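Local coordinates for protein alcohol oxidase (Myceliophthora thermophila, PDB 6F74) that probably oxidises alcohol-type substrates with molecular oxygen through a bound FAD, as a flavoprotein oxidase of the vanillyl-alcohol oxidase (VAO) family, at residues A410-Y415 with Y419-G424; S202-D207 with Y216-A221; P342-N347 with H373-I378; P391-L396 with I405-A410. All blocks are in the same frame, centred on the assembly; numbering follows the deposited sequence.

Interaction 1 of 4, residues A410-Y415 with Y419-G424; sequences AEYQDY and YWAESG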
# COMPACT_ATOMS: atom_id res chain seq x y z
N ALA A 410 -9.29 23.40 11.76
CA ALA A 410 -7.97 23.86 12.16
C ALA A 410 -7.26 24.41 10.94
O ALA A 410 -7.19 23.73 9.91
CB ALA A 410 -7.18 22.73 12.77
N GLU A 411 -6.73 25.63 11.04
CA GLU A 411 -6.04 26.29 9.91
C GLU A 411 -4.54 26.16 10.11
O GLU A 411 -4.06 26.26 11.24
CB GLU A 411 -6.44 27.76 9.78
CG GLU A 411 -6.12 28.33 8.39
CD GLU A 411 -6.78 29.68 8.12
OE1 GLU A 411 -8.02 29.73 8.23
OE2 GLU A 411 -6.08 30.68 7.77
N TYR A 412 -3.81 25.88 9.02
CA TYR A 412 -2.33 25.85 9.02
C TYR A 412 -1.83 26.81 7.97
O TYR A 412 -2.56 27.09 7.00
CB TYR A 412 -1.81 24.43 8.72
CG TYR A 412 -2.30 23.42 9.74
CD1 TYR A 412 -1.63 23.22 10.94
CD2 TYR A 412 -3.47 22.71 9.51
CE1 TYR A 412 -2.10 22.32 11.87
CE2 TYR A 412 -3.94 21.80 10.44
CZ TYR A 412 -3.26 21.62 11.62
OH TYR A 412 -3.71 20.73 12.57
N GLN A 413 -0.60 27.30 8.14
CA GLN A 413 -0.01 28.31 7.22
C GLN A 413 0.93 27.74 6.12
O GLN A 413 1.52 28.50 5.35
CB GLN A 413 0.69 29.42 7.99
CG GLN A 413 -0.18 30.07 9.07
CD GLN A 413 -1.51 30.62 8.55
OE1 GLN A 413 -1.50 31.56 7.78
NE2 GLN A 413 -2.65 30.03 8.95
N ASP A 414 1.06 26.41 6.05
CA ASP A 414 1.72 25.74 4.91
C ASP A 414 1.37 24.27 4.88
O ASP A 414 0.69 23.76 5.79
CB ASP A 414 3.27 25.95 4.90
CG ASP A 414 4.03 24.87 5.67
OD1 ASP A 414 3.83 24.76 6.89
OD2 ASP A 414 4.84 24.13 5.06
N TYR A 415 1.82 23.57 3.85
CA TYR A 415 1.53 22.17 3.73
C TYR A 415 2.13 21.32 4.88
O TYR A 415 1.48 20.41 5.41
CB TYR A 415 2.04 21.63 2.39
CG TYR A 415 1.71 20.18 2.22
CD1 TYR A 415 0.41 19.78 1.93
CD2 TYR A 415 2.69 19.19 2.38
CE1 TYR A 415 0.08 18.45 1.76
CE2 TYR A 415 2.37 17.85 2.24
CZ TYR A 415 1.06 17.48 1.93
OH TYR A 415 0.72 16.16 1.76
N TYR A 419 0.67 18.78 7.40
CA TYR A 419 0.90 17.37 7.15
C TYR A 419 1.19 16.67 8.45
O TYR A 419 0.61 15.63 8.76
CB TYR A 419 2.05 17.13 6.16
CG TYR A 419 2.31 15.66 5.96
CD1 TYR A 419 1.51 14.90 5.10
CD2 TYR A 419 3.26 15.00 6.70
CE1 TYR A 419 1.71 13.53 4.95
CE2 TYR A 419 3.48 13.64 6.57
CZ TYR A 419 2.70 12.90 5.69
OH TYR A 419 2.90 11.52 5.59
N TRP A 420 2.14 17.22 9.19
CA TRP A 420 2.60 16.57 10.41
C TRP A 420 1.58 16.62 11.55
O TRP A 420 1.58 15.74 12.41
CB TRP A 420 3.94 17.16 10.84
CG TRP A 420 5.06 16.81 9.83
CD1 TRP A 420 5.75 17.68 9.02
CD2 TRP A 420 5.55 15.51 9.53
NE1 TRP A 420 6.65 16.99 8.24
CE2 TRP A 420 6.57 15.66 8.56
CE3 TRP A 420 5.26 14.22 10.02
CZ2 TRP A 420 7.28 14.57 8.05
CZ3 TRP A 420 5.96 13.14 9.52
CH2 TRP A 420 6.97 13.32 8.55
N ALA A 421 0.72 17.63 11.54
CA ALA A 421 -0.33 17.75 12.53
C ALA A 421 -1.48 16.78 12.26
O ALA A 421 -1.98 16.18 13.17
CB ALA A 421 -0.83 19.18 12.57
N GLU A 422 -1.89 16.65 11.00
CA GLU A 422 -3.10 15.93 10.62
C GLU A 422 -2.84 14.57 10.00
O GLU A 422 -3.77 13.77 9.86
CB GLU A 422 -3.88 16.79 9.64
CG GLU A 422 -4.23 18.18 10.20
CD GLU A 422 -5.38 18.16 11.19
OE1 GLU A 422 -6.06 17.10 11.36
OE2 GLU A 422 -5.63 19.21 11.82
N SER A 423 -1.60 14.30 9.61
CA SER A 423 -1.24 13.07 8.89
C SER A 423 0.15 12.63 9.40
O SER A 423 0.47 12.86 10.57
CB SER A 423 -1.37 13.29 7.36
OG SER A 423 -0.91 12.19 6.56
N GLY A 424 0.98 12.01 8.55
CA GLY A 424 2.30 11.57 8.98
C GLY A 424 2.15 10.48 10.05
O GLY A 424 2.73 10.58 11.13

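Interaction 2 of 4, residues S202-D207 with Y216-A221; sequences SAIHID and YTVAQA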
# COMPACT_ATOMS: atom_id res chain seq x y z
N SER A 202 9.70 22.04 -10.50
CA SER A 202 10.75 21.42 -9.69
C SER A 202 10.59 19.90 -9.62
O SER A 202 9.54 19.33 -10.00
CB SER A 202 10.76 22.03 -8.29
OG SER A 202 11.00 23.43 -8.30
N ALA A 203 11.65 19.24 -9.15
CA ALA A 203 11.63 17.80 -8.95
C ALA A 203 12.52 17.35 -7.80
O ALA A 203 13.34 18.13 -7.30
CB ALA A 203 12.00 17.09 -10.22
N ILE A 204 12.30 16.09 -7.37
CA ILE A 204 13.23 15.42 -6.48
C ILE A 204 13.76 14.15 -7.16
O ILE A 204 12.97 13.32 -7.64
CB ILE A 204 12.64 15.16 -5.07
CG1 ILE A 204 12.42 16.50 -4.37
CG2 ILE A 204 13.60 14.30 -4.25
CD1 ILE A 204 11.94 16.45 -2.91
N HIS A 205 15.09 14.03 -7.21
CA HIS A 205 15.75 12.80 -7.63
C HIS A 205 15.83 11.89 -6.43
O HIS A 205 16.62 12.11 -5.51
CB HIS A 205 17.14 13.09 -8.21
CG HIS A 205 17.79 11.89 -8.84
ND1 HIS A 205 19.08 11.88 -9.32
CD2 HIS A 205 17.34 10.62 -8.96
CE1 HIS A 205 19.38 10.68 -9.77
NE2 HIS A 205 18.34 9.89 -9.57
N ILE A 206 14.98 10.87 -6.40
CA ILE A 206 15.04 9.90 -5.33
C ILE A 206 15.99 8.81 -5.78
O ILE A 206 15.57 7.88 -6.47
CB ILE A 206 13.65 9.33 -5.00
CG1 ILE A 206 12.65 10.47 -4.77
CG2 ILE A 206 13.73 8.43 -3.77
CD1 ILE A 206 11.20 10.01 -4.61
N ASP A 207 17.27 8.93 -5.39
CA ASP A 207 18.34 8.09 -5.89
C ASP A 207 18.61 6.95 -4.92
O ASP A 207 19.67 6.84 -4.33
CB ASP A 207 19.62 8.93 -6.13
CG ASP A 207 20.59 8.29 -7.11
OD1 ASP A 207 20.35 7.14 -7.60
OD2 ASP A 207 21.62 8.96 -7.38
N TYR A 216 10.44 13.48 2.27
CA TYR A 216 9.76 14.61 2.90
C TYR A 216 10.70 15.63 3.54
O TYR A 216 10.44 16.83 3.51
CB TYR A 216 8.78 14.07 3.95
CG TYR A 216 7.49 13.43 3.43
CD1 TYR A 216 7.06 13.56 2.10
CD2 TYR A 216 6.67 12.76 4.32
CE1 TYR A 216 5.87 13.01 1.67
CE2 TYR A 216 5.47 12.21 3.90
CZ TYR A 216 5.07 12.33 2.59
OH TYR A 216 3.85 11.80 2.22
N THR A 217 11.77 15.16 4.15
CA THR A 217 12.77 16.05 4.76
C THR A 217 13.40 17.01 3.73
O THR A 217 13.60 18.19 4.00
CB THR A 217 13.86 15.19 5.44
OG1 THR A 217 13.26 14.46 6.50
CG2 THR A 217 15.04 16.02 5.98
N VAL A 218 13.69 16.50 2.54
CA VAL A 218 14.26 17.32 1.45
C VAL A 218 13.22 18.25 0.84
O VAL A 218 13.52 19.42 0.53
CB VAL A 218 14.92 16.43 0.39
CG1 VAL A 218 15.40 17.25 -0.80
CG2 VAL A 218 16.12 15.70 1.01
N ALA A 219 12.00 17.76 0.63
CA ALA A 219 10.92 18.62 0.11
C ALA A 219 10.65 19.81 1.06
O ALA A 219 10.51 20.98 0.62
CB ALA A 219 9.67 17.81 -0.10
N GLN A 220 10.63 19.51 2.35
CA GLN A 220 10.45 20.53 3.38
C GLN A 220 11.57 21.55 3.41
O GLN A 220 11.33 22.75 3.46
CB GLN A 220 10.26 19.88 4.74
CG GLN A 220 9.94 20.86 5.87
CD GLN A 220 9.17 20.22 7.03
OE1 GLN A 220 8.70 19.07 6.96
NE2 GLN A 220 9.02 20.98 8.12
N ALA A 221 12.81 21.08 3.31
CA ALA A 221 13.96 21.99 3.25
C ALA A 221 13.90 22.92 2.05
O ALA A 221 14.46 23.99 2.09
CB ALA A 221 15.26 21.18 3.23

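Interaction 3 of 4, residues P342-N347 with H373-I378; sequences PALSNN and HGFWTI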
# COMPACT_ATOMS: atom_id res chain seq x y z
N PRO A 342 -18.73 13.21 -3.58
CA PRO A 342 -18.30 13.77 -4.86
C PRO A 342 -18.36 15.29 -4.90
O PRO A 342 -17.46 15.92 -5.45
CB PRO A 342 -19.23 13.11 -5.88
CG PRO A 342 -19.61 11.82 -5.23
CD PRO A 342 -19.73 12.14 -3.78
N ALA A 343 -19.42 15.86 -4.34
CA ALA A 343 -19.53 17.31 -4.22
C ALA A 343 -18.35 17.89 -3.44
O ALA A 343 -17.71 18.85 -3.85
CB ALA A 343 -20.85 17.71 -3.55
N LEU A 344 -18.06 17.26 -2.31
CA LEU A 344 -16.90 17.63 -1.51
C LEU A 344 -15.60 17.55 -2.32
O LEU A 344 -14.81 18.50 -2.32
CB LEU A 344 -16.83 16.80 -0.24
CG LEU A 344 -17.49 17.48 0.95
CD1 LEU A 344 -18.96 17.83 0.71
CD2 LEU A 344 -17.32 16.61 2.19
N SER A 345 -15.42 16.45 -3.03
CA SER A 345 -14.26 16.30 -3.88
C SER A 345 -14.18 17.41 -4.93
O SER A 345 -13.11 17.98 -5.13
CB SER A 345 -14.25 14.94 -4.57
OG SER A 345 -13.05 14.77 -5.28
N ASN A 346 -15.29 17.70 -5.60
CA ASN A 346 -15.36 18.82 -6.53
C ASN A 346 -15.00 20.19 -5.93
O ASN A 346 -14.51 21.07 -6.63
CB ASN A 346 -16.75 18.91 -7.15
CG ASN A 346 -16.82 19.96 -8.24
OD1 ASN A 346 -15.80 20.21 -8.90
ND2 ASN A 346 -18.01 20.61 -8.42
N ASN A 347 -15.26 20.36 -4.64
CA ASN A 347 -14.91 21.55 -3.90
C ASN A 347 -13.47 21.56 -3.37
O ASN A 347 -13.15 22.42 -2.55
CB ASN A 347 -15.89 21.73 -2.71
CG ASN A 347 -17.33 21.95 -3.14
OD1 ASN A 347 -17.58 22.33 -4.27
ND2 ASN A 347 -18.28 21.74 -2.22
N HIS A 373 -13.71 11.51 10.76
CA HIS A 373 -12.80 11.81 9.66
C HIS A 373 -11.89 13.00 9.89
O HIS A 373 -12.18 13.85 10.71
CB HIS A 373 -13.54 11.91 8.30
CG HIS A 373 -14.21 13.22 7.99
ND1 HIS A 373 -15.43 13.27 7.36
CD2 HIS A 373 -13.80 14.51 8.10
CE1 HIS A 373 -15.77 14.54 7.16
NE2 HIS A 373 -14.80 15.31 7.60
N GLY A 374 -10.78 12.99 9.15
CA GLY A 374 -9.87 14.11 8.96
C GLY A 374 -9.85 14.42 7.47
O GLY A 374 -9.23 13.68 6.67
N PHE A 375 -10.59 15.46 7.08
CA PHE A 375 -10.62 15.96 5.73
C PHE A 375 -9.93 17.32 5.71
O PHE A 375 -9.65 17.92 6.76
CB PHE A 375 -12.06 16.13 5.20
CG PHE A 375 -12.79 14.83 4.83
CD1 PHE A 375 -12.19 13.56 4.92
CD2 PHE A 375 -14.11 14.91 4.37
CE1 PHE A 375 -12.88 12.43 4.56
CE2 PHE A 375 -14.81 13.76 4.01
CZ PHE A 375 -14.19 12.51 4.11
N TRP A 376 -9.68 17.82 4.51
CA TRP A 376 -8.98 19.09 4.35
C TRP A 376 -9.14 19.69 2.98
O TRP A 376 -9.41 18.98 2.00
CB TRP A 376 -7.50 18.91 4.64
CG TRP A 376 -6.90 17.61 4.12
CD1 TRP A 376 -6.55 17.31 2.84
CD2 TRP A 376 -6.57 16.46 4.90
NE1 TRP A 376 -6.04 16.04 2.76
CE2 TRP A 376 -6.03 15.50 4.02
CE3 TRP A 376 -6.69 16.14 6.26
CZ2 TRP A 376 -5.61 14.24 4.45
CZ3 TRP A 376 -6.27 14.91 6.69
CH2 TRP A 376 -5.73 13.96 5.79
N THR A 377 -8.99 21.01 2.94
CA THR A 377 -8.93 21.78 1.72
C THR A 377 -7.55 22.44 1.64
O THR A 377 -7.33 23.52 2.23
CB THR A 377 -9.99 22.90 1.70
OG1 THR A 377 -9.92 23.67 2.91
CG2 THR A 377 -11.38 22.30 1.56
N ILE A 378 -6.65 21.81 0.90
CA ILE A 378 -5.34 22.39 0.63
C ILE A 378 -5.47 23.66 -0.19
O ILE A 378 -6.13 23.63 -1.23
CB ILE A 378 -4.41 21.39 -0.11
CG1 ILE A 378 -3.98 20.32 0.91
CG2 ILE A 378 -3.15 22.06 -0.64
CD1 ILE A 378 -3.45 19.03 0.30

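Interaction 4 of 4, residues P391-L396 with I405-A410; sequences PLMNAL and ITSTFA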
# COMPACT_ATOMS: atom_id res chain seq x y z
N PRO A 391 -22.02 21.13 1.74
CA PRO A 391 -22.99 20.16 1.25
C PRO A 391 -23.17 18.96 2.20
O PRO A 391 -24.31 18.51 2.40
CB PRO A 391 -22.41 19.72 -0.10
CG PRO A 391 -21.58 20.89 -0.53
CD PRO A 391 -20.95 21.34 0.75
N LEU A 392 -22.08 18.53 2.82
CA LEU A 392 -22.13 17.48 3.86
C LEU A 392 -22.77 17.92 5.18
O LEU A 392 -23.64 17.22 5.68
CB LEU A 392 -20.73 16.91 4.16
CG LEU A 392 -20.70 15.78 5.21
CD1 LEU A 392 -21.63 14.62 4.92
CD2 LEU A 392 -19.27 15.31 5.35
N MET A 393 -22.35 19.04 5.74
CA MET A 393 -22.94 19.49 7.04
C MET A 393 -24.42 19.83 6.94
O MET A 393 -25.20 19.52 7.85
CB MET A 393 -22.15 20.67 7.63
CG MET A 393 -20.66 20.38 7.79
SD MET A 393 -20.30 18.92 8.79
CE MET A 393 -20.17 17.63 7.65
N ASN A 394 -24.80 20.39 5.80
CA ASN A 394 -26.20 20.66 5.52
C ASN A 394 -26.99 19.35 5.46
O ASN A 394 -28.11 19.29 6.00
CB ASN A 394 -26.38 21.43 4.21
CG ASN A 394 -25.80 22.85 4.27
OD1 ASN A 394 -25.56 23.42 5.34
ND2 ASN A 394 -25.63 23.44 3.10
N ALA A 395 -26.45 18.32 4.83
CA ALA A 395 -27.16 17.05 4.72
C ALA A 395 -27.26 16.37 6.07
O ALA A 395 -28.23 15.68 6.33
CB ALA A 395 -26.52 16.13 3.70
N LEU A 396 -26.26 16.59 6.92
CA LEU A 396 -26.27 16.08 8.30
C LEU A 396 -27.16 16.78 9.30
O LEU A 396 -27.43 16.19 10.32
CB LEU A 396 -24.85 16.03 8.87
CG LEU A 396 -23.98 14.95 8.21
CD1 LEU A 396 -22.53 15.13 8.66
CD2 LEU A 396 -24.50 13.54 8.50
N ILE A 405 -23.15 15.00 16.79
CA ILE A 405 -22.27 15.36 15.69
C ILE A 405 -21.39 16.54 16.10
O ILE A 405 -21.89 17.54 16.55
CB ILE A 405 -23.08 15.76 14.44
CG1 ILE A 405 -23.81 14.55 13.88
CG2 ILE A 405 -22.18 16.34 13.34
CD1 ILE A 405 -24.90 14.87 12.88
N THR A 406 -20.09 16.41 15.90
CA THR A 406 -19.14 17.44 16.24
C THR A 406 -18.31 17.73 15.02
O THR A 406 -18.01 16.84 14.22
CB THR A 406 -18.21 17.07 17.40
OG1 THR A 406 -17.60 15.80 17.15
CG2 THR A 406 -18.98 17.00 18.69
N SER A 407 -17.93 18.99 14.89
CA SER A 407 -17.37 19.49 13.66
C SER A 407 -16.45 20.63 14.01
O SER A 407 -16.92 21.62 14.54
CB SER A 407 -18.50 20.00 12.75
OG SER A 407 -17.99 20.46 11.54
N THR A 408 -15.16 20.49 13.74
CA THR A 408 -14.21 21.56 14.01
C THR A 408 -13.25 21.74 12.86
O THR A 408 -13.04 20.84 12.05
CB THR A 408 -13.42 21.27 15.29
OG1 THR A 408 -12.62 20.08 15.12
CG2 THR A 408 -14.35 21.09 16.47
N PHE A 409 -12.64 22.92 12.81
CA PHE A 409 -11.69 23.28 11.77
C PHE A 409 -10.40 23.75 12.39
O PHE A 409 -10.42 24.39 13.43
CB PHE A 409 -12.25 24.40 10.90
CG PHE A 409 -13.51 24.01 10.17
CD1 PHE A 409 -14.74 24.15 10.79
CD2 PHE A 409 -13.47 23.52 8.89
CE1 PHE A 409 -15.90 23.79 10.15
CE2 PHE A 409 -14.63 23.17 8.22
CZ PHE A 409 -15.85 23.30 8.85
N ALA A 410 -9.29 23.40 11.76
CA ALA A 410 -7.97 23.86 12.16
C ALA A 410 -7.26 24.41 10.94
O ALA A 410 -7.19 23.73 9.91
CB ALA A 410 -7.18 22.73 12.77

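Interaction 1 of 4, residues A410-Y415 with Y419-G424
The hydroxyl of Y412 donates a short hydrogen bond, OH to E422 OE2 at 2.6 Å. It reaches the carboxylate oxygen on its anti side, tilted 31° out of the carboxylate plane, while OE2 itself sits at the edge of the phenol ring. A bend at chi2 (-77°) turns the E422 carboxylate to the strand, OE2 toward Y412; its OE1 forms a salt bridge with R315. Beside it the methyl of A421 lies against the same ring, CB to Y412 CE1 at 3.5 Å, and A410 CB comes to 4.0 Å from E422 OE2. A phenylalanine in place of Y412 would probably leave E422 OE2 without its donor and take away the hydroxyl that touches A421 CB. Further along, Y419 N bonds to Y415 O (2.7 Å) in the first turn of the helix, and the two tyrosine rings run side by side, slid apart with centroids 6.0 Å from each other. Y419 OH bonds to G229 O, and its side chain lies about 7 Å from the FAD. D414 N-caps helix 415-422, which follows directly on edge strand 403-412, itself paired with strand 311-320, and packs Y419 edge-to-face on Y216 of helix 212-221.

Interaction 2 of 4, residues S202-D207 with Y216-A221
I204 carries this contact: the end of its side chain, CD1, reaches from strand 203-208 to the helix and meets both V218 and A219. Chi1 of -66° sets CG1 opposite the carbonyl carbon, and with chi2 extended at -175° the ethyl arm runs straight out to the helix surface. There CD1 lies 3.9 Å from A219 CB and 3.8 Å from A219 N, so the methyl rests as much on the helix backbone as on a side chain. V218 adds one branch, CG1, 4.1 Å from I204 CD1. The side chains that meet are apolar, and no hydrogen bond joins the two segments. Within the FAD-binding domain, of the PCMH type, this is a helix packed against an antiparallel sheet: helix 212-221 follows strand 203-208 in the chain and folds back over it, the closest backbone approach being I204 to A219 at 7.7 Å between CA atoms. The small side chain of A219 probably lets the I204 methyl come so close to the helix backbone. The strand is hydrogen-bonded on one side to strand 179-185 and on the other to strand 296-306, and I204 also touches V182 and V304 of these neighbours. A219 in turn packs on A226 and on W416 of helix 415-422, while Y216, one turn earlier, has its hydroxyl bonded to G229 O.

Interaction 3 of 4, residues P342-N347 with H373-I378
L344 and F375 meet because of how each turns: chi1 of L344 stands at -94°, well off a staggered position, and chi2 of 57° then swings CD2 out to the strand, while F375, chi1 -74°, carries its ring toward the helix. CD2 arrives at the rim of the phenyl group, near its plane, 4.2 Å from F375 CE2. The leucine methyl therefore abuts the edge of the ring rather than covering a face. One face is taken from within the strand, where H373 ND1 lies 3.4 Å above the F375 ring plane, over its centre; ND1 is also hydrogen-bonded to Y371 OH. A second, looser touch comes at the helix end, where N347 leaves helical geometry and its O lies 4.5 Å from T377 CG2. The side chain of N347 leads the other way, ND2 bonding to A388 O of helix 382-396. Strand 370-378 belongs to the seven-stranded antiparallel sheet, probably that of the VAO-type substrate or cap domain, and helix 328-346 lies on one face of it next to helix 382-396, whose L392 touches L344 and whose A385 and A388 touch T377. On the opposite face W376 packs edge-to-face on F418, its NE1 bonding to P248 O. N347 ND2 and W376 NE1 thus bond outside the two segments. With no hydrogen bond between them, helix and strand are held by van der Waals contact and apolar burial, which fix their relative position less strictly than directional bonds would.

Interaction 4 of 4, residues P391-L396 with I405-A410
L396 and I405 make the closer-fitting part of this contact, M393 and S407 its thinner side. Chi1 of -68° and an extended chi2 (165°) send CD1 of I405 out to the last turn of the helix, where it rests 3.8 Å from L396 O and 4.2 Å from L396 CB. The methyl thus lies on the backbone carbonyl as well as on the base of the leucine side chain, and I405 gives up more surface than any other residue here, although it remains partly exposed. A turn earlier, M393 folds back on itself, bent at both chi2 and chi3, and turns its sulfur to the strand: SD stands 3.9 Å from S407 OG, a packing touch with no hydrogen bond between them. The serine hydroxyl is bonded instead to H314 NE2 of the adjoining strand, and M393 also touches H314 and L316 there. Beyond S407 the segments part. F409 stacks its ring on H314 and packs on Q382, E386 and V389 further up the same helix, while T406 and T408 lie exposed to solvent, as does N394 on the helix. The backbones stay apart, the nearest CA atoms being those of L396 and I405 at 8.4 Å. Strand 370-378, helix 382-396 and strand 403-412 follow one another in the chain, and the two strands run parallel with strand 311-320 between them: this is a beta-alpha-beta crossover, its helix lying over the edge of the seven-stranded antiparallel sheet.

Interactions 2, 3 and 4 have no hydrogen bond between their segments; 2 and 3 are buried, 1 and 4 only partly. Polar chemistry enters with interaction 1, near the flavin, where a phenol-carboxylate bond joins the end of the edge strand to the helix it leads into. Interactions 3 and 4 place neighbouring helices on one sheet and touch where N347 meets P391 and H373 meets L392. Interaction 4 shares strand 403-412, and A410 itself, with interaction 1. Interaction 2 belongs to the FAD-binding domain, yet meets interaction 1 where W420 NE1 probably bonds to Q220 OE1. From interaction 4 it is about 35 Å away between centres.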